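Local coordinates for negative regulator of ofd1 (Schizosaccharomyces pombe, PDB 3MSV), which acts as a nuclear import adaptor, directly inhibits Ofd1, promotes stability of the Sre1N transcription factor domain, probably through that inhibition, and is required for correct translation termination, at residues 123-128 against 149-154; 264-269 against 284-289; 178-183 against 200-205; 64-69 against 111-116; 87-92 against 132-137. All coordinates share one frame; numbering follows the deposited sequence.

Contact 1: residues 123-128 against 149-154; sequences ALLAVS and DAAIER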
# COMPACT_ATOMS: atom_id res chain seq x y z
N ALA A 123 1.26 -5.83 17.17
CA ALA A 123 0.13 -5.78 18.09
C ALA A 123 -0.15 -4.33 18.48
O ALA A 123 -1.29 -3.89 18.47
CB ALA A 123 0.39 -6.62 19.34
N LEU A 124 0.89 -3.58 18.85
CA LEU A 124 0.65 -2.17 19.23
C LEU A 124 0.01 -1.35 18.12
O LEU A 124 -0.86 -0.51 18.38
CB LEU A 124 1.94 -1.48 19.67
CG LEU A 124 2.45 -2.00 21.04
CD1 LEU A 124 3.94 -1.67 21.20
CD2 LEU A 124 1.63 -1.39 22.17
N LEU A 125 0.44 -1.57 16.89
CA LEU A 125 -0.12 -0.83 15.77
C LEU A 125 -1.59 -1.24 15.59
O LEU A 125 -2.44 -0.41 15.22
CB LEU A 125 0.63 -1.17 14.48
CG LEU A 125 1.05 -0.10 13.45
CD1 LEU A 125 0.92 -0.63 12.00
CD2 LEU A 125 0.37 1.24 13.63
N ALA A 126 -1.88 -2.51 15.81
CA ALA A 126 -3.26 -2.96 15.63
C ALA A 126 -4.20 -2.31 16.66
O ALA A 126 -5.37 -2.08 16.37
CB ALA A 126 -3.38 -4.50 15.64
N VAL A 127 -3.69 -2.01 17.85
CA VAL A 127 -4.53 -1.26 18.78
C VAL A 127 -4.86 0.11 18.16
O VAL A 127 -6.01 0.57 18.23
CB VAL A 127 -3.86 -1.03 20.16
CG1 VAL A 127 -4.78 -0.18 21.07
CG2 VAL A 127 -3.52 -2.35 20.84
N SER A 128 -3.86 0.77 17.55
CA SER A 128 -4.13 2.06 16.89
C SER A 128 -5.16 1.86 15.77
O SER A 128 -6.13 2.62 15.65
CB SER A 128 -2.85 2.74 16.37
OG SER A 128 -2.39 2.16 15.15
N ASP A 149 3.06 5.59 17.85
CA ASP A 149 4.39 5.94 18.40
C ASP A 149 5.02 4.73 19.11
O ASP A 149 6.18 4.39 18.87
CB ASP A 149 4.28 7.13 19.38
CG ASP A 149 3.92 8.46 18.67
OD1 ASP A 149 4.28 8.58 17.48
OD2 ASP A 149 3.30 9.39 19.32
N ALA A 150 4.26 4.09 19.99
CA ALA A 150 4.74 2.88 20.65
C ALA A 150 5.12 1.79 19.66
O ALA A 150 6.17 1.15 19.81
CB ALA A 150 3.69 2.36 21.64
N ALA A 151 4.31 1.58 18.63
CA ALA A 151 4.60 0.55 17.62
C ALA A 151 5.93 0.84 16.92
O ALA A 151 6.72 -0.07 16.66
CB ALA A 151 3.47 0.44 16.60
N ILE A 152 6.14 2.11 16.60
CA ILE A 152 7.43 2.56 16.08
C ILE A 152 8.56 2.34 17.08
O ILE A 152 9.60 1.74 16.77
CB ILE A 152 7.38 4.06 15.73
CG1 ILE A 152 6.42 4.32 14.55
CG2 ILE A 152 8.81 4.58 15.43
CD1 ILE A 152 6.20 5.81 14.25
N GLU A 153 8.37 2.84 18.30
CA GLU A 153 9.41 2.66 19.31
C GLU A 153 9.76 1.18 19.54
O GLU A 153 10.94 0.82 19.62
CB GLU A 153 9.01 3.35 20.61
CG GLU A 153 8.81 4.88 20.49
CD GLU A 153 10.12 5.62 20.20
OE1 GLU A 153 10.06 6.74 19.64
OE2 GLU A 153 11.20 5.09 20.50
N ARG A 154 8.75 0.32 19.64
CA ARG A 154 8.99 -1.10 19.88
C ARG A 154 9.73 -1.75 18.70
O ARG A 154 10.66 -2.54 18.89
CB ARG A 154 7.67 -1.82 20.16
CG ARG A 154 7.76 -3.36 20.21
CD ARG A 154 8.85 -3.82 21.17
NE ARG A 154 8.71 -3.26 22.52
CZ ARG A 154 9.58 -3.46 23.50
NH1 ARG A 154 10.66 -4.21 23.29
NH2 ARG A 154 9.37 -2.92 24.70
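Leu124 and Leu125 meet Ala151 in an antiparallel helix pair of the all-helical repeat fold, where helix 114-129 lies against helix 144-158. The local axes come within 8.0 Å of each other at an angle of 168°, a close approach made possible by the small side chains of Ala150 and Ala151. At the nearest point the CA atoms of Leu124 and Ala151 are 5.1 Å apart. The methyl of Ala151 enters the angle between the two leucines, its CB lying 3.6 Å from the backbone N of Leu125 and also touching CB of both residues. Leu124 works with two parts of its side chain. Its CB rests on CA and CB of Ala151, while its CG lies beside its own backbone N (chi1 -70°) and carries CD1 further across the facing helix. There CD1 rests against both the carbonyl O of Ala150 and CB of Arg154, 3.9 Å from the latter, and Arg154 then bends off at chi2 and chi3 toward His117 and Tyr120 of helix 114-129. No hydrogen bond links the two segments themselves, so van der Waals contact carries this part of the pair; one turn earlier on helix 114-129, Ser121 OG does bond to Ala151 O. Leu125 also extends beyond the pair, to Arg174 and Glu178 of helix 166-189. Its carbonyl is occupied within its own helix: Ser128 OG donates to Leu125 O at 2.6 Å, in the carbonyl plane and on a lone pair.

Contact 2: residues 264-269 against 284-289; sequences LWLKSV and EAVLNN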
# COMPACT_ATOMS: atom_id res chain seq x y z
N LEU A 264 6.06 -5.20 -3.85
CA LEU A 264 5.58 -5.76 -2.59
C LEU A 264 4.18 -6.37 -2.71
O LEU A 264 3.93 -7.49 -2.25
CB LEU A 264 5.63 -4.72 -1.47
CG LEU A 264 7.07 -4.44 -1.00
CD1 LEU A 264 7.09 -3.41 0.12
CD2 LEU A 264 7.74 -5.72 -0.55
N TRP A 265 3.26 -5.62 -3.31
CA TRP A 265 1.93 -6.15 -3.50
C TRP A 265 2.00 -7.50 -4.21
O TRP A 265 1.36 -8.46 -3.79
CB TRP A 265 1.05 -5.19 -4.29
CG TRP A 265 0.50 -4.05 -3.46
CD1 TRP A 265 0.81 -2.72 -3.58
CD2 TRP A 265 -0.45 -4.16 -2.40
NE1 TRP A 265 0.08 -1.98 -2.65
CE2 TRP A 265 -0.70 -2.85 -1.92
CE3 TRP A 265 -1.14 -5.22 -1.82
CZ2 TRP A 265 -1.59 -2.59 -0.88
CZ3 TRP A 265 -2.02 -4.97 -0.78
CH2 TRP A 265 -2.24 -3.66 -0.33
N LEU A 266 2.77 -7.56 -5.29
CA LEU A 266 2.89 -8.78 -6.09
C LEU A 266 3.48 -9.90 -5.25
O LEU A 266 2.95 -11.02 -5.21
CB LEU A 266 3.75 -8.50 -7.32
CG LEU A 266 3.16 -8.28 -8.72
CD1 LEU A 266 1.83 -7.57 -8.74
CD2 LEU A 266 4.19 -7.57 -9.63
N LYS A 267 4.58 -9.61 -4.56
CA LYS A 267 5.20 -10.62 -3.72
C LYS A 267 4.27 -11.20 -2.66
O LYS A 267 4.35 -12.39 -2.35
CB LYS A 267 6.46 -10.08 -3.05
CG LYS A 267 7.11 -11.11 -2.15
CD LYS A 267 8.58 -11.16 -2.36
CE LYS A 267 9.24 -9.88 -1.99
NZ LYS A 267 10.68 -10.14 -1.88
N SER A 268 3.39 -10.38 -2.09
CA SER A 268 2.51 -10.90 -1.04
C SER A 268 1.62 -12.04 -1.55
O SER A 268 0.96 -12.73 -0.76
CB SER A 268 1.65 -9.78 -0.44
OG SER A 268 0.64 -9.34 -1.34
N VAL A 269 1.61 -12.25 -2.86
CA VAL A 269 0.75 -13.26 -3.45
C VAL A 269 1.38 -14.04 -4.63
O VAL A 269 0.66 -14.54 -5.48
CB VAL A 269 -0.60 -12.63 -3.96
CG1 VAL A 269 -1.31 -11.88 -2.85
CG2 VAL A 269 -0.35 -11.70 -5.15
N GLU A 284 -5.88 -5.58 -7.02
CA GLU A 284 -6.62 -4.31 -7.03
C GLU A 284 -5.73 -3.15 -6.60
O GLU A 284 -5.82 -2.05 -7.16
CB GLU A 284 -7.90 -4.37 -6.19
CG GLU A 284 -8.88 -5.40 -6.73
CD GLU A 284 -10.28 -5.26 -6.16
OE1 GLU A 284 -10.45 -5.51 -4.94
OE2 GLU A 284 -11.22 -4.90 -6.91
N ALA A 285 -4.83 -3.39 -5.66
CA ALA A 285 -3.88 -2.33 -5.27
C ALA A 285 -2.91 -2.05 -6.40
O ALA A 285 -2.61 -0.90 -6.69
CB ALA A 285 -3.13 -2.69 -4.01
N VAL A 286 -2.39 -3.09 -7.03
CA VAL A 286 -1.50 -2.88 -8.17
C VAL A 286 -2.22 -2.08 -9.26
O VAL A 286 -1.66 -1.14 -9.82
CB VAL A 286 -0.97 -4.19 -8.71
CG1 VAL A 286 -0.28 -3.95 -10.03
CG2 VAL A 286 -0.01 -4.81 -7.69
N LEU A 287 -3.48 -2.44 -9.55
CA LEU A 287 -4.28 -1.69 -10.52
C LEU A 287 -4.46 -0.21 -10.12
O LEU A 287 -4.33 0.71 -10.95
CB LEU A 287 -5.65 -2.37 -10.76
CG LEU A 287 -6.64 -1.59 -11.68
CD1 LEU A 287 -6.04 -1.42 -13.07
CD2 LEU A 287 -8.04 -2.22 -11.77
N ASN A 288 -4.75 0.02 -8.84
CA ASN A 288 -4.88 1.39 -8.35
C ASN A 288 -3.60 2.15 -8.59
O ASN A 288 -3.61 3.31 -9.03
CB ASN A 288 -5.16 1.43 -6.85
CG ASN A 288 -4.98 2.83 -6.28
OD1 ASN A 288 -5.87 3.66 -6.40
ND2 ASN A 288 -3.80 3.10 -5.68
N ASN A 289 -2.48 1.51 -8.27
CA ASN A 289 -1.18 2.11 -8.54
C ASN A 289 -0.92 2.38 -10.03
O ASN A 289 -0.42 3.46 -10.38
CB ASN A 289 -0.05 1.33 -7.87
CG ASN A 289 0.08 1.65 -6.36
OD1 ASN A 289 0.81 2.55 -5.98
ND2 ASN A 289 -0.67 0.93 -5.52
O HOH W 1 -0.47 0.92 -2.61
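Trp265, in the last turns of helix 251-267, faces helix 276-302, which runs in roughly the opposite sense, and the CA atoms of Trp265 and Val286 come to 6.7 Å. The indole carries most of the contact. Its CG stands beside the backbone N (chi1 -79°), and the plate is turned to offer one face to Ala285, whose CB sits over the six-membered ring in a CH-pi contact, 3.4 Å from the centroid and 20° off the normal. The methyl is pressed close, with Ala285 CB only 3.2 Å from Trp265 CE2. At the ring edge, in its plane, NE1 donates to a water at 3.0 Å, and Asn289 ND2 donates to the same water, which bridges the helices where the two nitrogens do not bond directly. The Asn289 amide is fixed further by ND2 donating to Ala285 O at 2.9 Å, from above the carbonyl plane, while Asn289 N reaches the same oxygen from the opposite face. Its OD1 bonds to Ser239 OG. Beside the indole, Val286 CG2 touches Trp265 CB and is packed tightly on Leu266 CD1, at 3.5 Å. With a leucine in place of Trp265, Ala285 would probably lose the flat surface under its methyl and the bridging water its indole donor, breaking the polar link to Asn289. Tyr236 of helix 235-244 meets the same ring, planes at about 55°. Such a buried aromatic plate between successive antiparallel helices belongs to the helical-repeat core of the C-terminal family region.

Contact 3: residues 178-183 against 200-205; sequences EKVRVL and QLVNPY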
# COMPACT_ATOMS: atom_id res chain seq x y z
N GLU A 178 1.51 4.58 9.07
CA GLU A 178 0.35 5.05 9.85
C GLU A 178 0.65 6.38 10.53
O GLU A 178 -0.23 7.23 10.71
CB GLU A 178 -0.08 4.02 10.91
CG GLU A 178 -0.57 2.71 10.35
CD GLU A 178 -1.83 2.82 9.50
OE1 GLU A 178 -2.62 3.80 9.64
OE2 GLU A 178 -2.04 1.90 8.67
N LYS A 179 1.90 6.59 10.91
CA LYS A 179 2.28 7.87 11.49
C LYS A 179 2.06 8.99 10.45
O LYS A 179 1.52 10.05 10.77
CB LYS A 179 3.72 7.83 11.97
CG LYS A 179 4.22 9.11 12.58
CD LYS A 179 3.62 9.40 13.97
CE LYS A 179 4.31 10.63 14.63
NZ LYS A 179 3.64 11.06 15.92
N VAL A 180 2.44 8.72 9.20
CA VAL A 180 2.25 9.68 8.11
C VAL A 180 0.78 10.07 8.01
O VAL A 180 0.46 11.26 7.90
CB VAL A 180 2.67 9.13 6.75
CG1 VAL A 180 2.05 9.97 5.64
CG2 VAL A 180 4.19 9.08 6.62
N ARG A 181 -0.10 9.07 8.07
CA ARG A 181 -1.54 9.32 7.91
C ARG A 181 -2.06 10.17 9.01
O ARG A 181 -2.85 11.08 8.79
CB ARG A 181 -2.34 8.03 7.85
CG ARG A 181 -3.86 8.26 7.63
CD ARG A 181 -4.63 6.92 7.68
NE ARG A 181 -4.19 6.14 8.83
CZ ARG A 181 -4.58 6.39 10.07
NH1 ARG A 181 -5.46 7.35 10.31
NH2 ARG A 181 -4.12 5.66 11.07
N VAL A 182 -1.64 9.88 10.23
CA VAL A 182 -2.09 10.69 11.34
C VAL A 182 -1.52 12.11 11.28
O VAL A 182 -2.19 13.06 11.64
CB VAL A 182 -1.81 10.00 12.68
CG1 VAL A 182 -1.94 10.99 13.83
CG2 VAL A 182 -2.78 8.82 12.84
N LEU A 183 -0.28 12.26 10.80
CA LEU A 183 0.32 13.59 10.77
C LEU A 183 -0.43 14.47 9.76
O LEU A 183 -0.73 15.63 10.03
CB LEU A 183 1.82 13.52 10.46
CG LEU A 183 2.74 13.15 11.62
CD1 LEU A 183 4.15 12.85 11.15
CD2 LEU A 183 2.75 14.21 12.71
N GLN A 200 7.00 18.87 4.77
CA GLN A 200 8.01 19.06 5.80
C GLN A 200 7.72 18.14 6.99
O GLN A 200 8.63 17.46 7.50
CB GLN A 200 8.07 20.54 6.21
CG GLN A 200 9.01 20.85 7.36
CD GLN A 200 10.47 20.74 6.97
OE1 GLN A 200 10.81 20.82 5.78
NE2 GLN A 200 11.33 20.55 7.95
N LEU A 201 6.46 18.08 7.41
CA LEU A 201 6.05 17.26 8.56
C LEU A 201 6.29 15.80 8.33
O LEU A 201 6.68 15.05 9.20
CB LEU A 201 4.54 17.37 8.75
CG LEU A 201 3.84 18.14 9.85
CD1 LEU A 201 2.39 17.65 9.87
CD2 LEU A 201 4.49 17.96 11.23
N VAL A 202 6.04 15.39 7.10
CA VAL A 202 5.79 14.00 6.83
C VAL A 202 6.96 13.28 6.12
O VAL A 202 7.18 12.10 6.35
CB VAL A 202 4.43 13.94 6.08
CG1 VAL A 202 4.40 12.90 5.05
CG2 VAL A 202 3.29 13.86 7.08
N ASN A 203 7.73 14.01 5.32
CA ASN A 203 8.81 13.39 4.56
C ASN A 203 9.76 12.54 5.39
O ASN A 203 10.18 11.49 4.94
CB ASN A 203 9.64 14.43 3.79
CG ASN A 203 8.98 14.87 2.49
OD1 ASN A 203 9.50 15.74 1.81
ND2 ASN A 203 7.83 14.29 2.16
N PRO A 204 10.11 12.98 6.61
CA PRO A 204 11.02 12.13 7.39
C PRO A 204 10.46 10.72 7.67
O PRO A 204 11.22 9.76 7.79
CB PRO A 204 11.21 12.93 8.70
CG PRO A 204 10.93 14.39 8.30
CD PRO A 204 9.80 14.25 7.30
N TYR A 205 9.14 10.59 7.79
CA TYR A 205 8.56 9.26 8.06
C TYR A 205 8.34 8.50 6.75
O TYR A 205 8.46 7.27 6.71
CB TYR A 205 7.25 9.39 8.83
CG TYR A 205 7.44 9.93 10.22
CD1 TYR A 205 7.26 11.28 10.50
CD2 TYR A 205 7.84 9.10 11.26
CE1 TYR A 205 7.44 11.79 11.80
CE2 TYR A 205 8.03 9.59 12.54
CZ TYR A 205 7.82 10.92 12.81
OH TYR A 205 8.02 11.40 14.07
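Val180 and Leu183 close tightly on Val202 and Tyr205, whereas the flank at Leu201 is looser, its side chain making fewer and longer contacts. In the tight part Val180 CG1 meets Val202 CG1 at 3.8 Å, the two valines crossing at about a right angle, and Val180 CG2 lies against Tyr205 CB. The other methyl of Val202, CG2, is taken up by Leu183 CB at 3.7 Å. Leu183 CD1 then reaches the aromatic ring, 3.5 Å from Tyr205 CE1. Lys179 covers one face of that ring: CG sits over its centre in a CH-pi contact, 3.8 Å from the centroid and 11° off the normal. The lysine gets there because CG is anti to the backbone N (chi1 180°) and the chain bends at chi2, taking CE alongside the phenol oxygen. Its ammonium leaves the pair altogether, bridging to Glu145 and Asp149 of helix 144-158.

The two segments belong to helix 166-189 and helix 198-217, consecutive antiparallel helices of the repeat array, with local axes 9.2 Å apart at 175°. The second is kinked at Pro204, which has no N-H to give the preceding turn; Tyr205 N also misses the usual bond to that turn and instead reaches back only three residues, to Val202 O.

On the looser side, across the pair, Leu201 CD1 comes closest to the main chain, 3.7 Å from Leu183 O, and stays 4.2 Å from Leu183 CB; Ile196 and His187 also pack on Leu201.

Contact 4: residues 64-69 against 111-116; sequences DNISQL and TLPKDF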
# COMPACT_ATOMS: atom_id res chain seq x y z
N ASP A 64 10.03 -20.85 21.10
CA ASP A 64 8.80 -21.36 20.51
C ASP A 64 7.67 -20.46 20.98
O ASP A 64 6.59 -20.45 20.39
CB ASP A 64 8.56 -22.78 21.00
CG ASP A 64 7.76 -23.62 20.01
OD1 ASP A 64 7.04 -23.04 19.16
OD2 ASP A 64 7.87 -24.86 20.08
N ASN A 65 7.93 -19.71 22.04
CA ASN A 65 6.95 -18.75 22.52
C ASN A 65 6.88 -17.55 21.59
O ASN A 65 5.85 -16.93 21.46
CB ASN A 65 7.26 -18.33 23.95
CG ASN A 65 8.61 -17.68 24.08
OD1 ASN A 65 9.20 -17.24 23.09
ND2 ASN A 65 9.11 -17.61 25.31
N ILE A 66 7.98 -17.24 20.91
CA ILE A 66 7.95 -16.21 19.87
C ILE A 66 7.02 -16.64 18.74
O ILE A 66 6.08 -15.94 18.39
CB ILE A 66 9.35 -15.92 19.27
CG1 ILE A 66 10.35 -15.53 20.36
CG2 ILE A 66 9.25 -14.82 18.23
CD1 ILE A 66 9.75 -14.69 21.46
N SER A 67 7.27 -17.81 18.18
CA SER A 67 6.36 -18.31 17.18
C SER A 67 4.92 -18.17 17.65
O SER A 67 4.01 -17.85 16.87
CB SER A 67 6.68 -19.77 16.89
OG SER A 67 5.67 -20.36 16.09
N GLN A 68 4.69 -18.40 18.94
CA GLN A 68 3.31 -18.36 19.43
C GLN A 68 2.77 -16.94 19.70
O GLN A 68 1.57 -16.74 19.62
CB GLN A 68 3.10 -19.32 20.61
CG GLN A 68 3.05 -20.80 20.15
CD GLN A 68 2.04 -21.06 19.00
OE1 GLN A 68 0.87 -20.64 19.04
NE2 GLN A 68 2.52 -21.75 17.97
N LEU A 69 3.65 -15.97 19.96
CA LEU A 69 3.25 -14.56 19.93
C LEU A 69 2.64 -14.23 18.58
O LEU A 69 1.52 -13.73 18.49
CB LEU A 69 4.44 -13.64 20.07
CG LEU A 69 4.65 -12.84 21.34
CD1 LEU A 69 5.58 -11.68 21.02
CD2 LEU A 69 3.31 -12.36 21.94
N THR A 111 18.59 -10.80 24.06
CA THR A 111 18.62 -12.02 23.24
C THR A 111 17.29 -12.27 22.53
O THR A 111 17.21 -13.11 21.65
CB THR A 111 18.98 -13.28 24.06
OG1 THR A 111 17.96 -13.50 25.02
CG2 THR A 111 20.34 -13.13 24.78
N LEU A 112 16.24 -11.56 22.90
CA LEU A 112 14.96 -11.68 22.20
C LEU A 112 15.15 -11.29 20.73
O LEU A 112 15.76 -10.27 20.45
CB LEU A 112 13.93 -10.74 22.86
CG LEU A 112 12.90 -11.24 23.89
CD1 LEU A 112 12.97 -12.73 24.24
CD2 LEU A 112 12.89 -10.36 25.14
N PRO A 113 14.66 -12.12 19.79
CA PRO A 113 14.92 -11.92 18.37
C PRO A 113 14.15 -10.73 17.82
O PRO A 113 13.20 -10.27 18.46
CB PRO A 113 14.39 -13.20 17.72
CG PRO A 113 13.43 -13.74 18.67
CD PRO A 113 13.93 -13.38 20.04
N LYS A 114 14.56 -10.25 16.64
CA LYS A 114 13.83 -9.20 15.93
C LYS A 114 12.35 -9.54 15.79
O LYS A 114 11.50 -8.69 15.96
CB LYS A 114 14.42 -8.98 14.53
CG LYS A 114 15.82 -8.43 14.53
CD LYS A 114 16.23 -8.03 13.10
CE LYS A 114 17.48 -7.15 13.17
NZ LYS A 114 18.70 -7.98 13.39
N ASP A 115 12.07 -10.81 15.51
CA ASP A 115 10.69 -11.26 15.34
C ASP A 115 9.81 -11.05 16.57
O ASP A 115 8.59 -10.96 16.45
CB ASP A 115 10.62 -12.71 14.90
CG ASP A 115 10.94 -12.90 13.42
OD1 ASP A 115 11.00 -14.08 13.01
OD2 ASP A 115 11.11 -11.91 12.66
N PHE A 116 10.43 -10.98 17.76
CA PHE A 116 9.66 -10.70 18.97
C PHE A 116 9.23 -9.25 18.98
O PHE A 116 8.08 -8.93 19.25
CB PHE A 116 10.50 -10.96 20.22
CG PHE A 116 9.92 -10.34 21.46
CD1 PHE A 116 9.00 -11.04 22.23
CD2 PHE A 116 10.29 -9.05 21.86
CE1 PHE A 116 8.45 -10.48 23.40
CE2 PHE A 116 9.76 -8.46 23.01
CZ PHE A 116 8.84 -9.18 23.79
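Ile66 is met in turn by Pro113, Asp115 and Phe116 as the chain enters helix 114-129. Just before these, Leu112 hardly touches the 64-69 segment; its CG sits 3.9 Å above one face of the Phe116 ring, offset toward the rim. Pro113 follows at the N-cap position, and its ring approaches the isoleucine obliquely, CG lying 3.9 Å from Ile66 CG1. Its carbonyl O accepts from Phe116 N, closing the first turn. This is where the N-terminal turns of helix 64-81 and helix 114-129 come together. The two helices are separated in the chain by helix 85-104 and run in broadly the same sense, the relation expected of every second helix in an array of antiparallel repeats. Next, Lys114 turns off toward the loop at Ala161, and Asp115 offers CB to Ile66 CG2 at 4.2 Å; the carbonyl of Asp115 takes a hydrogen bond from Trp70 NE1. The same CG2 lies over the backbone N of Phe116. Phe116 itself has CG anti to its backbone N (chi1 164°), which places its ring beside the first turn of helix 64-81. There Ile66 CD1 reaches Phe116 CD1 at 3.8 Å, and Leu69 CD1 comes to the same ring atom at 3.7 Å, the Ile66 side chain crossing Phe116 at about a right angle and that of Leu69 more obliquely. An alanine at Ile66 is likely to open a gap beside the Pro113 ring and leave one flank of Phe116 supported by Leu69 alone among the six residues of 64-69. Leu103 of helix 85-104 packs on both Leu112 and Phe116.

Contact 5: residues 87-92 against 132-137; sequences ASVSLV and EIAQKR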
# COMPACT_ATOMS: atom_id res chain seq x y z
N ALA A 87 -13.28 -9.51 19.07
CA ALA A 87 -12.42 -10.67 19.26
C ALA A 87 -11.02 -10.33 18.77
O ALA A 87 -10.02 -10.78 19.35
CB ALA A 87 -12.96 -11.88 18.53
N SER A 88 -10.95 -9.53 17.71
CA SER A 88 -9.66 -9.16 17.18
C SER A 88 -8.93 -8.33 18.21
O SER A 88 -7.75 -8.54 18.47
CB SER A 88 -9.77 -8.40 15.85
OG SER A 88 -8.48 -8.17 15.34
N VAL A 89 -9.65 -7.42 18.85
CA VAL A 89 -9.08 -6.60 19.91
C VAL A 89 -8.58 -7.48 21.08
O VAL A 89 -7.46 -7.30 21.56
CB VAL A 89 -10.09 -5.52 20.37
CG1 VAL A 89 -9.61 -4.81 21.63
CG2 VAL A 89 -10.31 -4.51 19.25
N SER A 90 -9.40 -8.44 21.52
CA SER A 90 -8.96 -9.41 22.57
C SER A 90 -7.65 -10.11 22.21
O SER A 90 -6.74 -10.20 23.02
CB SER A 90 -10.03 -10.47 22.82
OG SER A 90 -11.25 -9.84 23.16
N LEU A 91 -7.55 -10.60 20.99
CA LEU A 91 -6.33 -11.27 20.57
C LEU A 91 -5.15 -10.32 20.57
O LEU A 91 -4.04 -10.70 20.93
CB LEU A 91 -6.53 -11.93 19.22
CG LEU A 91 -7.51 -13.09 19.36
CD1 LEU A 91 -7.90 -13.67 18.01
CD2 LEU A 91 -6.88 -14.15 20.22
N VAL A 92 -5.40 -9.06 20.18
CA VAL A 92 -4.34 -8.03 20.18
C VAL A 92 -3.82 -7.71 21.57
O VAL A 92 -2.60 -7.72 21.81
CB VAL A 92 -4.81 -6.71 19.52
CG1 VAL A 92 -3.76 -5.61 19.70
CG2 VAL A 92 -5.14 -6.95 18.05
N GLU A 132 -11.00 2.67 17.91
CA GLU A 132 -12.39 3.00 18.19
C GLU A 132 -13.03 1.99 19.16
O GLU A 132 -13.78 2.37 20.06
CB GLU A 132 -13.20 3.05 16.89
CG GLU A 132 -12.98 4.32 16.10
CD GLU A 132 -13.65 5.54 16.75
OE1 GLU A 132 -14.89 5.48 17.01
OE2 GLU A 132 -12.95 6.55 17.00
N ILE A 133 -12.73 0.71 18.96
CA ILE A 133 -13.16 -0.35 19.88
C ILE A 133 -12.15 -0.57 21.02
O ILE A 133 -12.54 -0.74 22.18
CB ILE A 133 -13.34 -1.66 19.13
CG1 ILE A 133 -14.23 -1.44 17.91
CG2 ILE A 133 -13.93 -2.74 20.04
CD1 ILE A 133 -15.66 -1.13 18.27
N ALA A 134 -10.87 -0.53 20.71
CA ALA A 134 -9.82 -0.83 21.69
C ALA A 134 -9.74 0.18 22.82
O ALA A 134 -9.45 -0.18 23.96
CB ALA A 134 -8.46 -0.99 21.02
N GLN A 135 -10.00 1.44 22.50
CA GLN A 135 -9.97 2.49 23.53
C GLN A 135 -10.93 2.21 24.71
O GLN A 135 -10.66 2.60 25.85
CB GLN A 135 -10.33 3.85 22.94
CG GLN A 135 -11.79 3.95 22.49
CD GLN A 135 -12.09 5.29 21.80
OE1 GLN A 135 -11.59 6.34 22.22
NE2 GLN A 135 -12.89 5.25 20.74
N LYS A 136 -12.03 1.54 24.42
CA LYS A 136 -12.98 1.15 25.48
C LYS A 136 -12.32 0.42 26.64
O LYS A 136 -12.81 0.48 27.75
CB LYS A 136 -14.11 0.28 24.92
CG LYS A 136 -15.36 1.07 24.58
CD LYS A 136 -15.68 1.00 23.13
CE LYS A 136 -16.62 -0.16 22.87
NZ LYS A 136 -16.18 -1.33 23.67
N ARG A 137 -11.23 -0.28 26.38
CA ARG A 137 -10.61 -1.10 27.43
C ARG A 137 -9.43 -0.41 28.10
O ARG A 137 -8.66 -1.06 28.80
CB ARG A 137 -10.14 -2.46 26.85
CG ARG A 137 -11.11 -3.01 25.83
CD ARG A 137 -10.95 -4.51 25.62
NE ARG A 137 -11.83 -4.97 24.56
CZ ARG A 137 -11.76 -6.17 24.00
NH1 ARG A 137 -10.86 -7.05 24.41
NH2 ARG A 137 -12.61 -6.50 23.04
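Val89 and Arg137 are brought together by two torsions: CG1 of the valine is anti to its backbone N (chi1 171°), and the arginine, starting beside its own N, runs extended from CG to NE. The two side chains approach from opposite directions, and the guanidinium lies flat over the valine, with Val89 CG1 beneath the middle of the group, 3.5 Å from Arg137 CZ. At the edge of the same plane Arg137 NH1 donates to Ser90 OG, 3.1 Å away with an N-H...O angle of 165°. That hydroxyl donates in turn to the carbonyl O of Asp86, one turn back, which is also the partner of Arg137 NH2; these two acceptors, Ser90 OG and Asp86 O, restrain the guanidinium's rotation and keep its face on the valine. Beneath the arginine the contact is wholly apolar: Val89 CG1 touches Ala134 CB at 4.0 Å and Val89 CG2 touches Ile133 CG2 at 4.1 Å. The arginine is exposed, while Val89 and Ala134 beneath it are buried. Segment 132-137 includes part of the short helix 131-134, which follows helix 114-129 in the chain and packs against helix 85-104 in the N-terminal part of the helical-repeat array. From Val89, Leu130 is a further neighbour; Ala134 and Val92 both rest on Val127 of helix 114-129, and on another side of helix 85-104, Ser88 and Leu91 face helix 64-81.

Contacts 4, 5, 1 and 3 lie within the N-terminal family region, while contact 2 lies in the C-terminal one, with its centre 23 to 29 Å from the others. Contacts 4 and 5 interleave along the chain, as do contacts 5 and 1, through the successive helices 64-81, 85-104 and 114-129; contacts 3 and 2 come after in series. Contacts 1 and 4 share helix 114-129, their centres 17 Å apart. Contacts 1 and 5 touch through Val127 and Val92, and contacts 1 and 3 through the Asp149-Lys179 salt bridge. This is consistent with a helical-repeat array in which successive helix pairs are joined locally, contact 2 standing apart in the C-terminal region.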